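Local coordinates for protein oxidoreductase (Listeria innocua, PDB 3E18) that binds NAD and is probably a dehydrogenase of the GFO/IDH/MocA family, although its substrate is unknown, at residues S151-A156 with L236-V241; V208-V213 with G229-I234; I133-F138 with L185-D190. All coordinates share one frame; numbering follows the deposited sequence.

Overall arrangement
All three contacts lie in the C-terminal domain of the GFO/IDH/MocA fold, which follows the NAD-binding Rossmann domain. Interaction 3 joins helices 129-140 and 173-188, which pack on the mixed sheet; interactions 1 and 2 lie at that sheet, and both touch the second subunit. Along the chain, interactions 1 and 3 cross, while interaction 2 falls between the two segments of interaction 1. The centres of interactions 1 and 2 are about 11 Å apart, joined by probable backbone hydrogen bonds; those of interactions 1 and 3 are about 16 Å apart, although Ile134 packs on Trp239, and those of 2 and 3 about 24 Å. Sheet, helix layer and subunit interface thus meet around residues 236-241.

Interaction 1 of 3, residues S151-A156 with L236-V241; sequences SRVHGA and LPRWYV. With GOL (glycerol), chain J.
The antiparallel pairing of strands 146-154 and 239-243 sets Ser151 against Trp239 as a non-hydrogen-bonded pair, and next to it Arg152 N donates to Arg238 O at 2.9 Å. Along the other edge of strand 239-243, Arg238 and Trp239 both face Ile250 of strand 246-250, a classic beta bulge. On the side of the sheet carrying Ser151 and Trp239, Arg238 NH1 donates to Ser151 OG at 2.8 Å, with the oxygen close to the guanidinium plane. Ser151 OG stands anti to the backbone N (chi1 175°), while Ser151 CB sits over the face of the indole six-membered ring, 4.0 Å from its centroid. The guanidinium is itself layered, with Val153 CG2 over the rim of one face and Trp239 NE1 over the centre of the other. Asp130 takes both Arg238 NE, in a salt bridge, and Trp239 NE1. This is the central sheet of the C-terminal domain, and helix 173-188 covers this side through Leu181.

On the other side Arg152 runs extended from CG to NE past Leu236, bringing NE to 3.6 Å from Leu236 CD1; its NH1 pairs with Glu150. A water accepts from Arg152 NH2 and donates to Pro237 O. His154 ND1 accepts a nearly straight bond from Leu236 N at 3.2 Å, tilted out of the imidazole plane, while His154 NE2 is held by Glu227. A glycerol, probably from the crystallisation liquor, sits between the segments: its O3 lies 2.9 Å from both Arg152 O and Leu236 O, its one proton undecided between them, and its O2 accepts from His154 N.

Interaction 2 of 3, residues V208-V213 with G229-I234; sequences VDDGFV and GTTNFI
Between Asp210 and Thr230 the direct hydrogen bond runs from Thr230 OG1 to Asp210 O, and is short at 2.6 Å. The hydroxyl lies in the plane of the carbonyl, on a lone pair, with a C=O...OG1 angle of 134°. Thr230 OG1 is placed between its own backbone N and carbonyl carbon (chi1 55°), on the side of the neighbouring segment.

A water supplies a second, indirect link. It donates to Asp210 OD1 at 2.9 Å, accepts from Thr230 N at the same distance, and is hydrogen-bonded to Thr231 OG1 at 2.8 Å, tying one carboxylate oxygen to two successive residues of the loop. The carboxylate is fixed further by Ser201, which bonds OD1, and by the amide of Leu204, which bonds OD2. Thr231 OG1 has another partner in Lys242 of the second subunit.

Van der Waals contact is slight. Asp210 CB approaches Thr230 OG1 to 3.5 Å, and Thr231 CG2 lies 4.1 Å from Asp210 OD1, the two side chains crossing at about a right angle. Gly211 and Gly229 bring their backbones together, CA to CA 4.4 Å, with no side chain on either.

Within the loop, Thr231 N donates to Asn232 OD1 at 3.2 Å, in the plane of the side-chain amide; Asn232 also bonds Lys242 and Tyr240 of the second subunit. The arrangement lies at one end of two neighbouring interior strands of the mixed sheet of the C-terminal domain, where 211-218 begins and its antiparallel partner 223-229 ends, and the loop after 223-229 turns to the dimer interface.

Interaction 3 of 3, residues I133-F138 with L185-D190; sequences IIKEMF and LLFLVD
Leu188 lies over one face of the Phe138 ring, its CG 4.0 Å from the ring centroid and 14° off the normal, a CH-pi contact displaced toward the rim that carries the ring's CG. Its two methyls spread over the same face: CD1 reaches Phe138 CD2 at 3.7 Å, and CD2 lies close to Phe138 CD1. The CB of Phe138 points from helix 129-140 toward segment 185-190, and an anti torsion (chi1 -171°) sets its CG opposite the backbone N.

The same leucine also meets the preceding turn of the helix. Its CD1 rests 3.8 Å from Lys135 CA and touches the lysine CB and CG as the two side chains slide past each other in opposite directions, while CD2 meets Ile134 CG2 at 4.1 Å, crossing at about a right angle. Further out, Lys135 CE comes within 3.9 Å of Phe187 CE2. The Phe187 ring makes a cation-pi contact with Arg126. On the sheet side, Ile134 and Leu188 both pack on Leu149 of strand 146-154, so the two helices share one stretch of the sheet.

No hydrogen bond crosses between the segments. Cohesion here probably rests mainly on dispersion and on shape, with one leucine inserted among Ile134, Lys135 and Phe138; the lysine contributes its aliphatic chain, while its ammonium is paired with Glu139 of the same helix, probably offsetting its charge there.

Interaction 1 of 3, residues S151-A156 with L236-V241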
loop_
_atom_site.group_PDB
_atom_site.type_symbol
_atom_site.label_atom_id
_atom_site.label_comp_id
_atom_site.label_asym_id
_atom_site.label_seq_id
_atom_site.Cartn_x
_atom_site.Cartn_y
_atom_site.Cartn_z
ATOM N N SER A 151 0.416 -7.846 -4.287
ATOM C CA SER A 151 -0.339 -9.086 -4.384
ATOM C C SER A 151 -1.314 -9.117 -3.222
ATOM O O SER A 151 -0.901 -9.078 -2.060
ATOM C CB SER A 151 0.650 -10.257 -4.345
ATOM O OG SER A 151 -0.000 -11.517 -4.324
ATOM N N ARG A 152 -2.616 -9.176 -3.512
ATOM C CA ARG A 152 -3.630 -9.001 -2.479
ATOM C C ARG A 152 -4.697 -10.070 -2.597
ATOM O O ARG A 152 -5.188 -10.331 -3.676
ATOM C CB ARG A 152 -4.341 -7.637 -2.626
ATOM C CG ARG A 152 -3.506 -6.405 -2.282
ATOM C CD ARG A 152 -4.316 -5.113 -2.475
ATOM N NE ARG A 152 -3.552 -3.918 -2.073
ATOM C CZ ARG A 152 -2.772 -3.195 -2.875
ATOM N NH1 ARG A 152 -2.124 -2.138 -2.399
ATOM N NH2 ARG A 152 -2.618 -3.526 -4.149
ATOM N N VAL A 153 -5.053 -10.686 -1.483
ATOM C CA VAL A 153 -6.252 -11.518 -1.454
ATOM C C VAL A 153 -7.210 -10.924 -0.437
ATOM O O VAL A 153 -6.976 -10.995 0.769
ATOM C CB VAL A 153 -5.928 -13.013 -1.156
ATOM C CG1 VAL A 153 -7.219 -13.823 -1.041
ATOM C CG2 VAL A 153 -5.046 -13.603 -2.260
ATOM N N HIS A 154 -8.301 -10.347 -0.927
ATOM C CA HIS A 154 -9.279 -9.678 -0.085
ATOM C C HIS A 154 -10.605 -10.420 -0.139
ATOM O O HIS A 154 -10.962 -10.995 -1.165
ATOM C CB HIS A 154 -9.520 -8.254 -0.598
ATOM C CG HIS A 154 -8.442 -7.273 -0.236
ATOM N ND1 HIS A 154 -8.511 -5.943 -0.593
ATOM C CD2 HIS A 154 -7.295 -7.413 0.470
ATOM C CE1 HIS A 154 -7.441 -5.311 -0.144
ATOM N NE2 HIS A 154 -6.689 -6.177 0.508
ATOM N N GLY A 155 -11.347 -10.371 0.955
ATOM C CA GLY A 155 -12.694 -10.953 0.987
ATOM C C GLY A 155 -13.379 -10.519 2.254
ATOM O O GLY A 155 -12.770 -9.848 3.070
ATOM N N ALA A 156 -14.652 -10.868 2.426
ATOM C CA ALA A 156 -15.322 -10.555 3.677
ATOM C C ALA A 156 -16.041 -11.775 4.249
ATOM O O ALA A 156 -17.234 -11.730 4.534
ATOM C CB ALA A 156 -16.274 -9.380 3.503
ATOM N N LEU A 236 -9.695 -4.875 -3.357
ATOM C CA LEU A 236 -8.722 -4.227 -4.220
ATOM C C LEU A 236 -8.229 -5.288 -5.219
ATOM O O LEU A 236 -8.510 -6.463 -5.013
ATOM C CB LEU A 236 -7.556 -3.654 -3.390
ATOM C CG LEU A 236 -7.856 -2.409 -2.537
ATOM C CD1 LEU A 236 -6.593 -1.932 -1.821
ATOM C CD2 LEU A 236 -8.430 -1.273 -3.377
ATOM N N PRO A 237 -7.530 -4.895 -6.317
ATOM C CA PRO A 237 -7.092 -5.928 -7.280
ATOM C C PRO A 237 -6.211 -7.044 -6.721
ATOM O O PRO A 237 -5.426 -6.821 -5.781
ATOM C CB PRO A 237 -6.280 -5.131 -8.325
ATOM C CG PRO A 237 -6.038 -3.821 -7.728
ATOM C CD PRO A 237 -7.177 -3.549 -6.802
ATOM N N ARG A 238 -6.326 -8.221 -7.336
ATOM C CA ARG A 238 -5.478 -9.362 -7.017
ATOM C C ARG A 238 -4.003 -9.010 -7.253
ATOM O O ARG A 238 -3.166 -9.293 -6.402
ATOM C CB ARG A 238 -5.924 -10.586 -7.830
ATOM C CG ARG A 238 -5.072 -11.839 -7.680
ATOM C CD ARG A 238 -5.145 -12.495 -6.311
ATOM N NE ARG A 238 -4.133 -13.540 -6.206
ATOM C CZ ARG A 238 -2.866 -13.351 -5.842
ATOM N NH1 ARG A 238 -2.416 -12.153 -5.485
ATOM N NH2 ARG A 238 -2.051 -14.384 -5.806
ATOM N N TRP A 239 -3.699 -8.374 -8.384
ATOM C CA TRP A 239 -2.297 -8.003 -8.721
ATOM C C TRP A 239 -2.238 -6.558 -9.200
ATOM O O TRP A 239 -3.125 -6.106 -9.917
ATOM C CB TRP A 239 -1.771 -8.912 -9.827
ATOM C CG TRP A 239 -1.470 -10.338 -9.376
ATOM C CD1 TRP A 239 -2.267 -11.439 -9.534
ATOM C CD2 TRP A 239 -0.290 -10.786 -8.721
ATOM N NE1 TRP A 239 -1.653 -12.557 -9.005
ATOM C CE2 TRP A 239 -0.431 -12.179 -8.506
ATOM C CE3 TRP A 239 0.890 -10.147 -8.304
ATOM C CZ2 TRP A 239 0.558 -12.944 -7.882
ATOM C CZ3 TRP A 239 1.866 -10.900 -7.677
ATOM C CH2 TRP A 239 1.700 -12.283 -7.468
ATOM N N TYR A 240 -1.205 -5.827 -8.791
ATOM C CA TYR A 240 -0.956 -4.501 -9.318
ATOM C C TYR A 240 0.554 -4.416 -9.382
ATOM O O TYR A 240 1.227 -4.497 -8.359
ATOM C CB TYR A 240 -1.539 -3.408 -8.414
ATOM C CG TYR A 240 -1.250 -1.975 -8.877
ATOM C CD1 TYR A 240 -2.008 -1.369 -9.892
ATOM C CD2 TYR A 240 -0.220 -1.236 -8.296
ATOM C CE1 TYR A 240 -1.740 -0.055 -10.311
ATOM C CE2 TYR A 240 0.053 0.077 -8.703
ATOM C CZ TYR A 240 -0.702 0.656 -9.714
ATOM O OH TYR A 240 -0.426 1.952 -10.101
ATOM N N VAL A 241 1.082 -4.305 -10.590
ATOM C CA VAL A 241 2.535 -4.431 -10.779
ATOM C C VAL A 241 3.097 -3.268 -11.576
ATOM O O VAL A 241 2.460 -2.777 -12.480
ATOM C CB VAL A 241 2.922 -5.806 -11.429
ATOM C CG1 VAL A 241 2.630 -6.984 -10.461
ATOM C CG2 VAL A 241 2.189 -6.036 -12.765
HETATM C C1 GOL J . -9.045 -11.499 -5.894
HETATM O O1 GOL J . -10.449 -11.651 -5.927
HETATM C C2 GOL J . -8.586 -11.148 -4.477
HETATM O O2 GOL J . -9.261 -11.945 -3.530
HETATM C C3 GOL J . -8.874 -9.684 -4.171
HETATM O O3 GOL J . -7.704 -8.989 -3.790
HETATM O O HOH W 1 -2.748 -5.961 -5.779
#

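Interaction 2 of 3, residues V208-V213 with G229-I234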
loop_
_atom_site.group_PDB
_atom_site.type_symbol
_atom_site.label_atom_id
_atom_site.label_comp_id
_atom_site.label_asym_id
_atom_site.label_seq_id
_atom_site.Cartn_x
_atom_site.Cartn_y
_atom_site.Cartn_z
ATOM N N VAL A 208 -5.669 -15.039 16.828
ATOM C CA VAL A 208 -4.843 -15.033 15.615
ATOM C C VAL A 208 -5.261 -13.913 14.659
ATOM O O VAL A 208 -6.382 -13.407 14.729
ATOM C CB VAL A 208 -4.920 -16.375 14.850
ATOM C CG1 VAL A 208 -4.406 -17.516 15.721
ATOM C CG2 VAL A 208 -6.350 -16.663 14.366
ATOM N N ASP A 209 -4.340 -13.546 13.771
ATOM C CA ASP A 209 -4.559 -12.491 12.782
ATOM C C ASP A 209 -5.617 -12.861 11.747
ATOM O O ASP A 209 -5.652 -13.994 11.264
ATOM C CB ASP A 209 -3.240 -12.156 12.085
ATOM C CG ASP A 209 -2.704 -13.313 11.247
ATOM O OD1 ASP A 209 -2.115 -14.259 11.814
ATOM O OD2 ASP A 209 -2.863 -13.266 10.010
ATOM N N ASP A 210 -6.484 -11.907 11.414
ATOM C CA ASP A 210 -7.511 -12.141 10.399
ATOM C C ASP A 210 -7.080 -11.498 9.082
ATOM O O ASP A 210 -7.811 -11.481 8.087
ATOM C CB ASP A 210 -8.885 -11.651 10.872
ATOM C CG ASP A 210 -8.897 -10.174 11.252
ATOM O OD1 ASP A 210 -8.671 -9.329 10.364
ATOM O OD2 ASP A 210 -9.166 -9.855 12.434
ATOM N N GLY A 211 -5.875 -10.942 9.090
ATOM C CA GLY A 211 -5.346 -10.346 7.902
ATOM C C GLY A 211 -4.010 -9.721 8.232
ATOM O O GLY A 211 -3.646 -9.602 9.389
ATOM N N PHE A 212 -3.312 -9.278 7.203
ATOM C CA PHE A 212 -2.026 -8.605 7.387
ATOM C C PHE A 212 -1.666 -7.786 6.173
ATOM O O PHE A 212 -2.298 -7.906 5.117
ATOM C CB PHE A 212 -0.922 -9.623 7.677
ATOM C CG PHE A 212 -0.565 -10.494 6.507
ATOM C CD1 PHE A 212 0.549 -10.203 5.731
ATOM C CD2 PHE A 212 -1.336 -11.611 6.182
ATOM C CE1 PHE A 212 0.884 -10.990 4.638
ATOM C CE2 PHE A 212 -0.993 -12.407 5.093
ATOM C CZ PHE A 212 0.121 -12.088 4.326
ATOM N N VAL A 213 -0.615 -6.981 6.320
ATOM C CA VAL A 213 0.014 -6.367 5.182
ATOM C C VAL A 213 1.498 -6.385 5.512
ATOM O O VAL A 213 1.868 -6.272 6.673
ATOM C CB VAL A 213 -0.529 -4.927 4.908
ATOM C CG1 VAL A 213 -0.605 -4.104 6.192
ATOM C CG2 VAL A 213 0.297 -4.212 3.841
ATOM N N GLY A 229 -6.786 -9.903 3.456
ATOM C CA GLY A 229 -7.773 -9.330 4.335
ATOM C C GLY A 229 -9.015 -10.193 4.253
ATOM O O GLY A 229 -9.332 -10.719 3.184
ATOM N N THR A 230 -9.694 -10.343 5.386
ATOM C CA THR A 230 -10.926 -11.141 5.471
ATOM C C THR A 230 -12.087 -10.295 5.972
ATOM O O THR A 230 -13.150 -10.820 6.329
ATOM C CB THR A 230 -10.754 -12.411 6.366
ATOM O OG1 THR A 230 -10.271 -12.055 7.677
ATOM C CG2 THR A 230 -9.801 -13.400 5.727
ATOM N N THR A 231 -11.892 -8.976 5.961
ATOM C CA THR A 231 -12.888 -8.015 6.468
ATOM C C THR A 231 -13.138 -6.910 5.433
ATOM O O THR A 231 -13.487 -5.776 5.777
ATOM C CB THR A 231 -12.398 -7.363 7.783
ATOM O OG1 THR A 231 -11.048 -6.889 7.610
ATOM C CG2 THR A 231 -12.404 -8.374 8.911
ATOM N N ASN A 232 -12.924 -7.247 4.163
ATOM C CA ASN A 232 -12.961 -6.280 3.081
ATOM C C ASN A 232 -14.190 -6.504 2.226
ATOM O O ASN A 232 -14.209 -7.395 1.378
ATOM C CB ASN A 232 -11.724 -6.432 2.213
ATOM C CG ASN A 232 -10.452 -6.322 3.004
ATOM O OD1 ASN A 232 -10.253 -7.033 3.990
ATOM N ND2 ASN A 232 -9.574 -5.430 2.575
ATOM N N PHE A 233 -15.202 -5.671 2.439
ATOM C CA PHE A 233 -16.476 -5.783 1.726
ATOM C C PHE A 233 -16.359 -5.276 0.290
ATOM O O PHE A 233 -17.227 -5.517 -0.547
ATOM C CB PHE A 233 -17.578 -5.063 2.503
ATOM C CG PHE A 233 -17.884 -5.694 3.832
ATOM C CD1 PHE A 233 -18.788 -6.759 3.919
ATOM C CD2 PHE A 233 -17.288 -5.222 4.998
ATOM C CE1 PHE A 233 -19.072 -7.352 5.138
ATOM C CE2 PHE A 233 -17.565 -5.805 6.225
ATOM C CZ PHE A 233 -18.464 -6.881 6.295
ATOM N N ILE A 234 -15.248 -4.592 0.013
ATOM C CA ILE A 234 -14.864 -4.208 -1.324
ATOM C C ILE A 234 -13.422 -4.682 -1.486
ATOM O O ILE A 234 -12.613 -4.486 -0.584
ATOM C CB ILE A 234 -14.978 -2.663 -1.517
ATOM C CG1 ILE A 234 -16.446 -2.224 -1.403
ATOM C CG2 ILE A 234 -14.384 -2.225 -2.858
ATOM C CD1 ILE A 234 -16.655 -0.699 -1.323
HETATM O O HOH W 2 -8.808 -8.622 7.524
#

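Interaction 3 of 3, residues I133-F138 with L185-D190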
loop_
_atom_site.group_PDB
_atom_site.type_symbol
_atom_site.label_atom_id
_atom_site.label_comp_id
_atom_site.label_asym_id
_atom_site.label_seq_id
_atom_site.Cartn_x
_atom_site.Cartn_y
_atom_site.Cartn_z
ATOM N N ILE A 133 0.557 -15.541 -15.275
ATOM C CA ILE A 133 0.506 -14.287 -16.073
ATOM C C ILE A 133 1.564 -13.281 -15.596
ATOM O O ILE A 133 2.312 -12.746 -16.411
ATOM C CB ILE A 133 -0.904 -13.662 -16.079
ATOM C CG1 ILE A 133 -1.874 -14.566 -16.843
ATOM C CG2 ILE A 133 -0.905 -12.266 -16.716
ATOM C CD1 ILE A 133 -3.328 -14.203 -16.658
ATOM N N ILE A 134 1.655 -13.059 -14.280
ATOM C CA ILE A 134 2.682 -12.166 -13.717
ATOM C C ILE A 134 4.103 -12.684 -13.994
ATOM O O ILE A 134 5.030 -11.905 -14.300
ATOM C CB ILE A 134 2.468 -11.948 -12.173
ATOM C CG1 ILE A 134 1.038 -11.440 -11.888
ATOM C CG2 ILE A 134 3.472 -10.972 -11.603
ATOM C CD1 ILE A 134 0.719 -10.068 -12.500
ATOM N N LYS A 135 4.270 -13.999 -13.882
ATOM C CA LYS A 135 5.542 -14.653 -14.175
ATOM C C LYS A 135 5.907 -14.461 -15.641
ATOM O O LYS A 135 7.049 -14.171 -15.964
ATOM C CB LYS A 135 5.465 -16.144 -13.827
ATOM C CG LYS A 135 6.783 -16.883 -13.944
ATOM C CD LYS A 135 6.669 -18.236 -13.258
ATOM C CE LYS A 135 8.038 -18.813 -12.939
ATOM N NZ LYS A 135 8.649 -19.407 -14.154
ATOM N N GLU A 136 4.928 -14.607 -16.527
ATOM C CA GLU A 136 5.161 -14.297 -17.955
ATOM C C GLU A 136 5.614 -12.842 -18.160
ATOM O O GLU A 136 6.643 -12.591 -18.816
ATOM C CB GLU A 136 3.913 -14.614 -18.795
ATOM C CG GLU A 136 4.045 -14.305 -20.309
ATOM C CD GLU A 136 4.935 -15.283 -21.086
ATOM O OE1 GLU A 136 5.421 -16.276 -20.501
ATOM O OE2 GLU A 136 5.134 -15.060 -22.305
ATOM N N MET A 137 4.880 -11.899 -17.560
ATOM C CA MET A 137 5.228 -10.473 -17.648
ATOM C C MET A 137 6.625 -10.202 -17.103
ATOM O O MET A 137 7.394 -9.465 -17.711
ATOM C CB MET A 137 4.193 -9.593 -16.933
ATOM C CG MET A 137 2.801 -9.670 -17.523
ATOM S SD MET A 137 1.552 -8.835 -16.541
ATOM C CE MET A 137 2.142 -7.150 -16.597
ATOM N N PHE A 138 6.945 -10.824 -15.969
ATOM C CA PHE A 138 8.218 -10.637 -15.274
ATOM C C PHE A 138 9.381 -11.117 -16.144
ATOM O O PHE A 138 10.381 -10.417 -16.299
ATOM C CB PHE A 138 8.173 -11.395 -13.927
ATOM C CG PHE A 138 9.334 -11.114 -13.004
ATOM C CD1 PHE A 138 9.284 -10.055 -12.106
ATOM C CD2 PHE A 138 10.454 -11.941 -12.994
ATOM C CE1 PHE A 138 10.362 -9.793 -11.246
ATOM C CE2 PHE A 138 11.523 -11.692 -12.144
ATOM C CZ PHE A 138 11.476 -10.619 -11.266
ATOM N N LEU A 185 5.917 -15.034 -4.396
ATOM C CA LEU A 185 6.846 -13.901 -4.532
ATOM C C LEU A 185 8.307 -14.319 -4.522
ATOM O O LEU A 185 9.131 -13.820 -5.317
ATOM C CB LEU A 185 6.598 -12.903 -3.390
ATOM C CG LEU A 185 7.517 -11.680 -3.290
ATOM C CD1 LEU A 185 7.288 -10.699 -4.442
ATOM C CD2 LEU A 185 7.308 -11.007 -1.946
ATOM N N LEU A 186 8.642 -15.208 -3.597
ATOM C CA LEU A 186 10.034 -15.652 -3.433
ATOM C C LEU A 186 10.453 -16.633 -4.539
ATOM O O LEU A 186 11.631 -16.716 -4.930
ATOM C CB LEU A 186 10.227 -16.238 -2.029
ATOM C CG LEU A 186 10.971 -15.360 -1.009
ATOM C CD1 LEU A 186 10.464 -13.926 -0.987
ATOM C CD2 LEU A 186 10.957 -15.964 0.394
ATOM N N PHE A 187 9.475 -17.379 -5.038
ATOM C CA PHE A 187 9.656 -18.195 -6.240
ATOM C C PHE A 187 9.932 -17.313 -7.475
ATOM O O PHE A 187 10.789 -17.651 -8.297
ATOM C CB PHE A 187 8.421 -19.098 -6.447
ATOM C CG PHE A 187 8.479 -19.970 -7.682
ATOM C CD1 PHE A 187 9.606 -20.749 -7.961
ATOM C CD2 PHE A 187 7.379 -20.037 -8.541
ATOM C CE1 PHE A 187 9.648 -21.567 -9.097
ATOM C CE2 PHE A 187 7.409 -20.848 -9.688
ATOM C CZ PHE A 187 8.547 -21.616 -9.957
ATOM N N LEU A 188 9.224 -16.187 -7.598
ATOM C CA LEU A 188 9.401 -15.285 -8.746
ATOM C C LEU A 188 10.725 -14.511 -8.727
ATOM O O LEU A 188 11.448 -14.478 -9.724
ATOM C CB LEU A 188 8.235 -14.299 -8.843
ATOM C CG LEU A 188 8.161 -13.448 -10.112
ATOM C CD1 LEU A 188 8.070 -14.314 -11.375
ATOM C CD2 LEU A 188 6.994 -12.479 -10.040
ATOM N N VAL A 189 11.026 -13.891 -7.587
ATOM C CA VAL A 189 12.149 -12.960 -7.479
ATOM C C VAL A 189 13.411 -13.737 -7.132
ATOM O O VAL A 189 13.415 -14.514 -6.184
ATOM C CB VAL A 189 11.845 -11.866 -6.420
ATOM C CG1 VAL A 189 12.996 -10.857 -6.323
ATOM C CG2 VAL A 189 10.534 -11.145 -6.762
ATOM N N ASP A 190 14.471 -13.548 -7.909
ATOM C CA ASP A 190 15.742 -14.226 -7.654
ATOM C C ASP A 190 16.664 -13.274 -6.917
ATOM O O ASP A 190 17.657 -12.770 -7.469
ATOM C CB ASP A 190 16.370 -14.737 -8.964
ATOM C CG ASP A 190 17.693 -15.476 -8.749
ATOM O OD1 ASP A 190 17.853 -16.182 -7.723
ATOM O OD2 ASP A 190 18.584 -15.331 -9.615
#